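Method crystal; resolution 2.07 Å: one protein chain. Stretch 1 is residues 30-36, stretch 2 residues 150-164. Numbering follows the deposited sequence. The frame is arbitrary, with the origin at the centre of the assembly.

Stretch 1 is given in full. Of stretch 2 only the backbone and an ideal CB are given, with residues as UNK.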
ATOM      1  N   GLY B  30     -39.480   2.174 -36.034  1.00 45.79           N
ATOM      2  CA  GLY B  30     -39.899   3.397 -35.362  1.00 46.09           C
ATOM      3  C   GLY B  30     -41.290   3.865 -35.754  1.00 51.29           C
ATOM      4  O   GLY B  30     -41.914   4.609 -34.995  1.00 50.68           O
ATOM      5  N   ARG B  31     -41.809   3.421 -36.920  1.00 50.32           N
ATOM      6  CA  ARG B  31     -43.189   3.754 -37.319  1.00 53.21           C
ATOM      7  C   ARG B  31     -44.164   3.103 -36.284  1.00 58.69           C
ATOM      8  O   ARG B  31     -45.239   3.643 -36.038  1.00 61.24           O
ATOM      9  CB  ARG B  31     -43.493   3.343 -38.788  1.00 54.52           C
ATOM     10  CG  ARG B  31     -43.834   1.861 -39.003  1.00 74.12           C
ATOM     11  CD  ARG B  31     -43.632   1.361 -40.432  1.00 93.33           C
ATOM     12  NE  ARG B  31     -44.336   0.092 -40.683  1.00100.45           N
ATOM     13  CZ  ARG B  31     -43.846  -1.124 -40.445  1.00101.07           C
ATOM     14  NH1 ARG B  31     -42.626  -1.271 -39.934  1.00 77.53           N
ATOM     15  NH2 ARG B  31     -44.570  -2.203 -40.716  1.00 80.23           N
ATOM     16  N   CYS B  32     -43.719   1.997 -35.637  1.00 53.68           N
ATOM     17  CA  CYS B  32     -44.435   1.213 -34.617  1.00 54.77           C
ATOM     18  C   CYS B  32     -44.054   1.629 -33.212  1.00 59.05           C
ATOM     19  O   CYS B  32     -44.950   1.907 -32.403  1.00 59.62           O
ATOM     20  CB  CYS B  32     -44.194  -0.284 -34.818  1.00 54.44           C
ATOM     21  SG  CYS B  32     -44.438  -0.849 -36.516  1.00 58.69           S
ATOM     22  N   ILE B  33     -42.724   1.577 -32.905  1.00 53.69           N
ATOM     23  CA  ILE B  33     -42.108   1.870 -31.598  1.00 52.44           C
ATOM     24  C   ILE B  33     -41.594   3.322 -31.528  1.00 58.50           C
ATOM     25  O   ILE B  33     -40.515   3.650 -32.045  1.00 55.39           O
ATOM     26  CB  ILE B  33     -41.003   0.828 -31.214  1.00 53.44           C
ATOM     27  CG1 ILE B  33     -41.519  -0.615 -31.297  1.00 53.61           C
ATOM     28  CG2 ILE B  33     -40.448   1.112 -29.817  1.00 54.82           C
ATOM     29  CD1 ILE B  33     -40.540  -1.622 -31.723  1.00 49.16           C
ATOM     30  N   ASN B  34     -42.380   4.186 -30.883  1.00 59.80           N
ATOM     31  CA  ASN B  34     -42.050   5.600 -30.706  1.00 61.13           C
ATOM     32  C   ASN B  34     -42.684   6.168 -29.421  1.00 71.48           C
ATOM     33  O   ASN B  34     -43.260   5.412 -28.630  1.00 72.54           O
ATOM     34  CB  ASN B  34     -42.419   6.422 -31.972  1.00 58.58           C
ATOM     35  CG  ASN B  34     -43.857   6.278 -32.413  1.00 71.40           C
ATOM     36  OD1 ASN B  34     -44.778   6.745 -31.750  1.00 66.30           O
ATOM     37  ND2 ASN B  34     -44.083   5.640 -33.556  1.00 59.35           N
ATOM     38  N   LYS B  35     -42.531   7.483 -29.191  1.00 71.81           N
ATOM     39  CA  LYS B  35     -43.088   8.165 -28.018  1.00 74.92           C
ATOM     40  C   LYS B  35     -44.076   9.258 -28.446  1.00 84.09           C
ATOM     41  O   LYS B  35     -44.437  10.129 -27.649  1.00 85.83           O
ATOM     42  CB  LYS B  35     -41.972   8.717 -27.117  1.00 76.13           C
ATOM     43  CG  LYS B  35     -41.345   7.659 -26.219  1.00 79.89           C
ATOM     44  CD  LYS B  35     -40.868   8.266 -24.913  1.00 84.69           C
ATOM     45  CE  LYS B  35     -40.619   7.209 -23.877  1.00 88.47           C
ATOM     46  NZ  LYS B  35     -40.606   7.784 -22.507  1.00 97.09           N
ATOM     47  N   ASP B  36     -44.530   9.179 -29.707  1.00 82.29           N
ATOM     48  CA  ASP B  36     -45.462  10.124 -30.288  1.00 85.20           C
ATOM     49  C   ASP B  36     -46.812   9.983 -29.624  1.00 94.60           C
ATOM     50  O   ASP B  36     -47.380   8.886 -29.571  1.00 95.33           O
ATOM     51  CB  ASP B  36     -45.548   9.959 -31.818  1.00 86.51           C
ATOM     52  CG  ASP B  36     -44.215  10.101 -32.555  1.00 98.43           C
ATOM     53  OD1 ASP B  36     -43.179  10.356 -31.882  1.00 98.25           O
ATOM     54  OD2 ASP B  36     -44.206   9.956 -33.803  1.00104.23           O
ATOM     55  N   UNK B 150     -37.439  -2.307 -17.758  1.00 53.37           N
ATOM     56  CA  UNK B 150     -38.771  -2.000 -17.214  1.00 55.84           C
ATOM     57  C   UNK B 150     -39.462  -1.001 -18.161  1.00 60.63           C
ATOM     58  O   UNK B 150     -40.621  -1.205 -18.545  1.00 60.22           O
ATOM     59  CB  UNK B 150     -38.672  -1.434 -15.796  1.00 55.84           C
ATOM     60  N   UNK B 151     -38.713   0.051 -18.578  1.00 56.06           N
ATOM     61  CA  UNK B 151     -39.186   1.075 -19.515  1.00 56.58           C
ATOM     62  C   UNK B 151     -39.597   0.434 -20.846  1.00 59.51           C
ATOM     63  O   UNK B 151     -40.626   0.806 -21.423  1.00 62.03           O
ATOM     64  CB  UNK B 151     -38.103   2.131 -19.746  1.00 56.58           C
ATOM     65  N   UNK B 152     -38.800  -0.539 -21.310  1.00 52.93           N
ATOM     66  CA  UNK B 152     -39.014  -1.275 -22.553  1.00 52.04           C
ATOM     67  C   UNK B 152     -40.300  -2.078 -22.506  1.00 57.13           C
ATOM     68  O   UNK B 152     -41.015  -2.146 -23.501  1.00 57.76           O
ATOM     69  CB  UNK B 152     -37.830  -2.203 -22.835  1.00 52.04           C
ATOM     70  N   UNK B 153     -40.601  -2.667 -21.344  1.00 54.99           N
ATOM     71  CA  UNK B 153     -41.815  -3.440 -21.099  1.00 56.56           C
ATOM     72  C   UNK B 153     -43.059  -2.539 -21.206  1.00 62.13           C
ATOM     73  O   UNK B 153     -44.089  -2.991 -21.695  1.00 63.23           O
ATOM     74  CB  UNK B 153     -41.752  -4.104 -19.722  1.00 56.56           C
ATOM     75  N   UNK B 154     -42.945  -1.267 -20.757  1.00 58.77           N
ATOM     76  CA  UNK B 154     -44.003  -0.254 -20.809  1.00 59.97           C
ATOM     77  C   UNK B 154     -44.196   0.270 -22.216  1.00 62.75           C
ATOM     78  O   UNK B 154     -45.332   0.529 -22.585  1.00 65.02           O
ATOM     79  CB  UNK B 154     -43.683   0.906 -19.864  1.00 59.97           C
ATOM     80  N   UNK B 155     -43.107   0.412 -23.010  1.00 55.73           N
ATOM     81  CA  UNK B 155     -43.192   0.860 -24.401  1.00 53.90           C
ATOM     82  C   UNK B 155     -43.803  -0.196 -25.321  1.00 60.38           C
ATOM     83  O   UNK B 155     -44.599   0.156 -26.189  1.00 61.85           O
ATOM     84  CB  UNK B 155     -41.800   1.239 -24.911  1.00 53.90           C
ATOM     85  N   UNK B 156     -43.454  -1.479 -25.113  1.00 56.34           N
ATOM     86  CA  UNK B 156     -44.007  -2.587 -25.880  1.00 57.70           C
ATOM     87  C   UNK B 156     -45.516  -2.791 -25.497  1.00 66.08           C
ATOM     88  O   UNK B 156     -46.315  -3.215 -26.341  1.00 67.09           O
ATOM     89  CB  UNK B 156     -43.196  -3.859 -25.623  1.00 57.70           C
ATOM     90  N   UNK B 157     -45.900  -2.451 -24.243  1.00 64.11           N
ATOM     91  CA  UNK B 157     -47.302  -2.519 -23.801  1.00 68.63           C
ATOM     92  C   UNK B 157     -48.097  -1.380 -24.411  1.00 73.78           C
ATOM     93  O   UNK B 157     -49.261  -1.576 -24.773  1.00 76.52           O
ATOM     94  CB  UNK B 157     -47.398  -2.471 -22.275  1.00 68.63           C
ATOM     95  N   UNK B 158     -47.474  -0.187 -24.514  1.00 67.73           N
ATOM     96  CA  UNK B 158     -48.084   0.992 -25.118  1.00 68.77           C
ATOM     97  C   UNK B 158     -48.236   0.739 -26.632  1.00 73.62           C
ATOM     98  O   UNK B 158     -49.284   1.059 -27.203  1.00 75.41           O
ATOM     99  CB  UNK B 158     -47.246   2.243 -24.846  1.00 68.77           C
ATOM    100  N   UNK B 159     -47.192   0.118 -27.259  1.00 67.69           N
ATOM    101  CA  UNK B 159     -47.117  -0.301 -28.669  1.00 66.05           C
ATOM    102  C   UNK B 159     -48.354  -1.155 -29.000  1.00 72.37           C
ATOM    103  O   UNK B 159     -49.048  -0.864 -29.964  1.00 73.06           O
ATOM    104  CB  UNK B 159     -45.829  -1.081 -28.942  1.00 66.05           C
ATOM    105  N   UNK B 160     -48.635  -2.180 -28.185  1.00 71.26           N
ATOM    106  CA  UNK B 160     -49.786  -3.076 -28.372  1.00 75.23           C
ATOM    107  C   UNK B 160     -51.160  -2.426 -28.133  1.00 83.22           C
ATOM    108  O   UNK B 160     -52.148  -2.891 -28.704  1.00 85.73           O
ATOM    109  CB  UNK B 160     -49.640  -4.274 -27.432  1.00 75.23           C
ATOM    110  N   UNK B 161     -51.230  -1.384 -27.276  1.00 80.06           N
ATOM    111  CA  UNK B 161     -52.472  -0.661 -26.988  1.00 83.02           C
ATOM    112  C   UNK B 161     -52.853   0.258 -28.157  1.00 87.61           C
ATOM    113  O   UNK B 161     -54.040   0.499 -28.376  1.00 91.16           O
ATOM    114  CB  UNK B 161     -52.326   0.154 -25.701  1.00 83.02           C
ATOM    115  N   UNK B 162     -51.851   0.739 -28.917  1.00 79.96           N
ATOM    116  CA  UNK B 162     -52.040   1.588 -30.092  1.00 79.07           C
ATOM    117  C   UNK B 162     -52.219   0.688 -31.333  1.00 82.52           C
ATOM    118  O   UNK B 162     -53.244   0.769 -32.022  1.00 83.13           O
ATOM    119  CB  UNK B 162     -50.857   2.542 -30.271  1.00 79.07           C
ATOM    120  N   UNK B 163     -51.219  -0.173 -31.599  1.00 76.28           N
ATOM    121  CA  UNK B 163     -51.218  -1.086 -32.738  1.00 75.26           C
ATOM    122  C   UNK B 163     -51.794  -2.439 -32.344  1.00 79.71           C
ATOM    123  O   UNK B 163     -51.098  -3.444 -32.419  1.00 76.95           O
ATOM    124  CB  UNK B 163     -49.801  -1.255 -33.290  1.00 75.26           C
ATOM    125  N   UNK B 164     -53.077  -2.443 -31.921  1.00 80.30           N
ATOM    126  CA  UNK B 164     -53.883  -3.591 -31.448  1.00 83.53           C
ATOM    127  C   UNK B 164     -54.131  -4.685 -32.505  1.00 87.79           C
ATOM    128  O   UNK B 164     -54.345  -5.854 -32.154  1.00 87.80           O
ATOM    129  CB  UNK B 164     -55.236  -3.079 -30.948  1.00 83.53           C
TER

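Backbone hydrogen bonds of the i to i+4 kind, such as that from N of 159 to O of 155 (2.8 Å), make 150-162 a helix. Stretch 1, with helical phi/psi but no regular bonds at 30-32 and loop or turn after, lies against it, with I33 CA 6.2 Å from CA of 159. Contacts recur at 151, 155, 159 and 163, four residues apart.

Position 150 has nothing of stretch 1 within 5.5 Å of its ideal CB, so the choice is wide; it is Q150.

At 151 the CA-to-CB bond runs sideways, and a short side chain would reach nothing. A longer one could approach the amino end of K35, where an acceptor, an acid or a ring would be reasonable. The residue is H151, chi1 t at 170°, which brings its ring within reach: H151 CE1 lies 3.3 Å from K35 NZ, which sits at the ring edge near its plane. This is a close contact through a ring carbon, not a hydrogen bond.

Positions 152, 153 and 154, their ideal CB atoms beyond 5.5 Å of stretch 1, offer no such guidance. They are E152, Q153 and K154, none in contact.

Position 155 points toward stretch 1, its ideal CB 5.1 Å from I33 CG2. The K35 chain offers a positive charge and aliphatic carbons, while N34 O offers an acceptor. An acid would suit the lysine, a glutamine or other donor the carbonyl, and an apolar chain the isoleucine. The deposited E155, m at chi1 and chi2, serves the first option: E155 OE2 is 3.6 Å from K35 CE and 4.3 Å from K35 NZ, beyond a salt bridge. E155 OE1 lies 3.1 Å from N34 O, but two acceptors make this proximity, not a hydrogen bond.

Position 156 points away, so stretch 1 sets little demand; A156 makes no contact. At 157, out of reach, stands D157. Position 158 points toward stretch 1 but has nothing within 5.5 Å of its ideal CB, which leaves room for a long, flexible chain; the closest approach is K158 CB to N34 O, 6.3 Å.

Position 159 is the most constrained. Its ideal CB is 4.7 Å from C32 O and 4.9 Å from I33 CG1, so a compact side chain such as alanine, serine, cysteine or valine is plausible. C159, chi1 t, puts SG 3.6 Å from C32 O and 3.9 Å from I33 CG1; it is covalently bonded elsewhere in the structure.

Positions 160 and 161 are out of reach and hold L160 and K161. Position 162 points toward stretch 1, with nothing of it within 5.5 Å of the ideal CB, so a small or polar chain, among others, would fit; T162 OG1 donates a hydrogen bond to K158 O (3.1 Å).

At 163 the backbone leaves helical values (phi/psi -93/62), while CB points toward stretch 1. Since C32 O is an acceptor, a long donor would suit. H163 gives a weak hydrogen bond from NE2 to C32 O (3.1 Å, 125°), with the oxygen at the ring edge.

Position 164, out of reach, is T164.

Stretch 2 150-164: QHEQKEADKCLKTHT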
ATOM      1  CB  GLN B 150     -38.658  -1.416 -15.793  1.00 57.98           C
ATOM      2  CG  GLN B 150     -38.833  -2.459 -14.684  1.00 67.39           C
ATOM      3  CD  GLN B 150     -37.811  -2.420 -13.569  1.00 81.87           C
ATOM      4  OE1 GLN B 150     -37.422  -1.359 -13.055  1.00 72.44           O
ATOM      5  NE2 GLN B 150     -37.428  -3.604 -13.109  1.00 77.80           N
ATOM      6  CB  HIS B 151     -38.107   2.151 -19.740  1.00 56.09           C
ATOM      7  CG  HIS B 151     -38.430   3.096 -20.856  1.00 59.54           C
ATOM      8  ND1 HIS B 151     -39.193   4.226 -20.640  1.00 63.05           N
ATOM      9  CD2 HIS B 151     -38.121   3.017 -22.171  1.00 60.29           C
ATOM     10  CE1 HIS B 151     -39.303   4.811 -21.819  1.00 62.25           C
ATOM     11  NE2 HIS B 151     -38.673   4.121 -22.773  1.00 60.85           N
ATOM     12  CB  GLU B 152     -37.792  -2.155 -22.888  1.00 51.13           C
ATOM     13  CG  GLU B 152     -36.545  -1.368 -23.279  1.00 49.58           C
ATOM     14  CD  GLU B 152     -36.657  -0.498 -24.519  1.00 66.88           C
ATOM     15  OE1 GLU B 152     -36.254  -0.974 -25.605  1.00 45.66           O
ATOM     16  OE2 GLU B 152     -37.045   0.689 -24.393  1.00 59.72           O
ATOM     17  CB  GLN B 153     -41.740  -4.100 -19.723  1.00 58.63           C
ATOM     18  CG  GLN B 153     -42.740  -5.241 -19.523  1.00 72.24           C
ATOM     19  CD  GLN B 153     -42.312  -6.500 -20.250  1.00 96.69           C
ATOM     20  OE1 GLN B 153     -41.437  -7.248 -19.787  1.00 93.00           O
ATOM     21  NE2 GLN B 153     -42.936  -6.771 -21.395  1.00 88.34           N
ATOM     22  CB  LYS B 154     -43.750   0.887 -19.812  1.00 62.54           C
ATOM     23  CG  LYS B 154     -44.031   0.478 -18.365  1.00 75.75           C
ATOM     24  CD  LYS B 154     -43.120   1.187 -17.369  1.00 85.11           C
ATOM     25  CE  LYS B 154     -43.215   0.581 -15.984  1.00 95.80           C
ATOM     26  NZ  LYS B 154     -42.367   1.302 -14.996  1.00 99.41           N
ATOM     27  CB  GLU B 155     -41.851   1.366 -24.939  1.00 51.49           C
ATOM     28  CG  GLU B 155     -41.476   2.734 -24.388  1.00 60.71           C
ATOM     29  CD  GLU B 155     -42.480   3.849 -24.633  1.00 81.46           C
ATOM     30  OE1 GLU B 155     -42.796   4.112 -25.817  1.00 61.12           O
ATOM     31  OE2 GLU B 155     -42.975   4.436 -23.642  1.00 80.33           O
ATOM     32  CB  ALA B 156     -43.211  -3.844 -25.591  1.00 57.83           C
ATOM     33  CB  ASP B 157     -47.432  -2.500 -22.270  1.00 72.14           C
ATOM     34  CG  ASP B 157     -47.169  -3.841 -21.630  1.00 92.11           C
ATOM     35  OD1 ASP B 157     -47.468  -4.875 -22.272  1.00 96.04           O
ATOM     36  OD2 ASP B 157     -46.694  -3.861 -20.472  1.00100.90           O
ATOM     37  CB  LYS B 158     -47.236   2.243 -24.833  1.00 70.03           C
ATOM     38  CG  LYS B 158     -47.410   2.829 -23.432  1.00 84.73           C
ATOM     39  CD  LYS B 158     -46.378   3.932 -23.156  1.00 93.16           C
ATOM     40  CE  LYS B 158     -46.764   4.832 -22.006  1.00105.69           C
ATOM     41  NZ  LYS B 158     -46.495   4.206 -20.686  1.00114.38           N
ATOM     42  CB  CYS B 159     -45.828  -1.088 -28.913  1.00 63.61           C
ATOM     43  SG  CYS B 159     -45.285  -1.160 -30.641  1.00 65.52           S
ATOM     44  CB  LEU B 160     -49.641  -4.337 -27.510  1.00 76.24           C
ATOM     45  CG  LEU B 160     -48.508  -5.284 -27.893  1.00 78.47           C
ATOM     46  CD1 LEU B 160     -48.187  -6.203 -26.754  1.00 79.00           C
ATOM     47  CD2 LEU B 160     -48.839  -6.070 -29.160  1.00 80.76           C
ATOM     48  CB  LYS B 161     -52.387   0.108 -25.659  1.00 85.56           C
ATOM     49  CG  LYS B 161     -52.644  -0.782 -24.450  1.00 98.57           C
ATOM     50  CD  LYS B 161     -51.951  -0.278 -23.191  1.00109.30           C
ATOM     51  CE  LYS B 161     -52.022  -1.297 -22.073  1.00119.91           C
ATOM     52  NZ  LYS B 161     -51.376  -0.809 -20.827  1.00123.58           N
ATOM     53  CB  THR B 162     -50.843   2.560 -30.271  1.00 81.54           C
ATOM     54  OG1 THR B 162     -50.545   3.240 -29.045  1.00 84.10           O
ATOM     55  CG2 THR B 162     -51.067   3.558 -31.383  1.00 75.02           C
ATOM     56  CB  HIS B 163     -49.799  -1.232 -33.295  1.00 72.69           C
ATOM     57  CG  HIS B 163     -49.109   0.067 -33.554  1.00 73.96           C
ATOM     58  ND1 HIS B 163     -49.473   0.876 -34.615  1.00 75.50           N
ATOM     59  CD2 HIS B 163     -48.071   0.637 -32.898  1.00 73.50           C
ATOM     60  CE1 HIS B 163     -48.656   1.914 -34.563  1.00 73.27           C
ATOM     61  NE2 HIS B 163     -47.792   1.812 -33.550  1.00 72.33           N
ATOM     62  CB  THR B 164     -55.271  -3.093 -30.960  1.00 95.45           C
ATOM     63  OG1 THR B 164     -55.824  -2.190 -31.929  1.00 96.34           O
ATOM     64  CG2 THR B 164     -55.225  -2.433 -29.589  1.00 94.48           C
TER
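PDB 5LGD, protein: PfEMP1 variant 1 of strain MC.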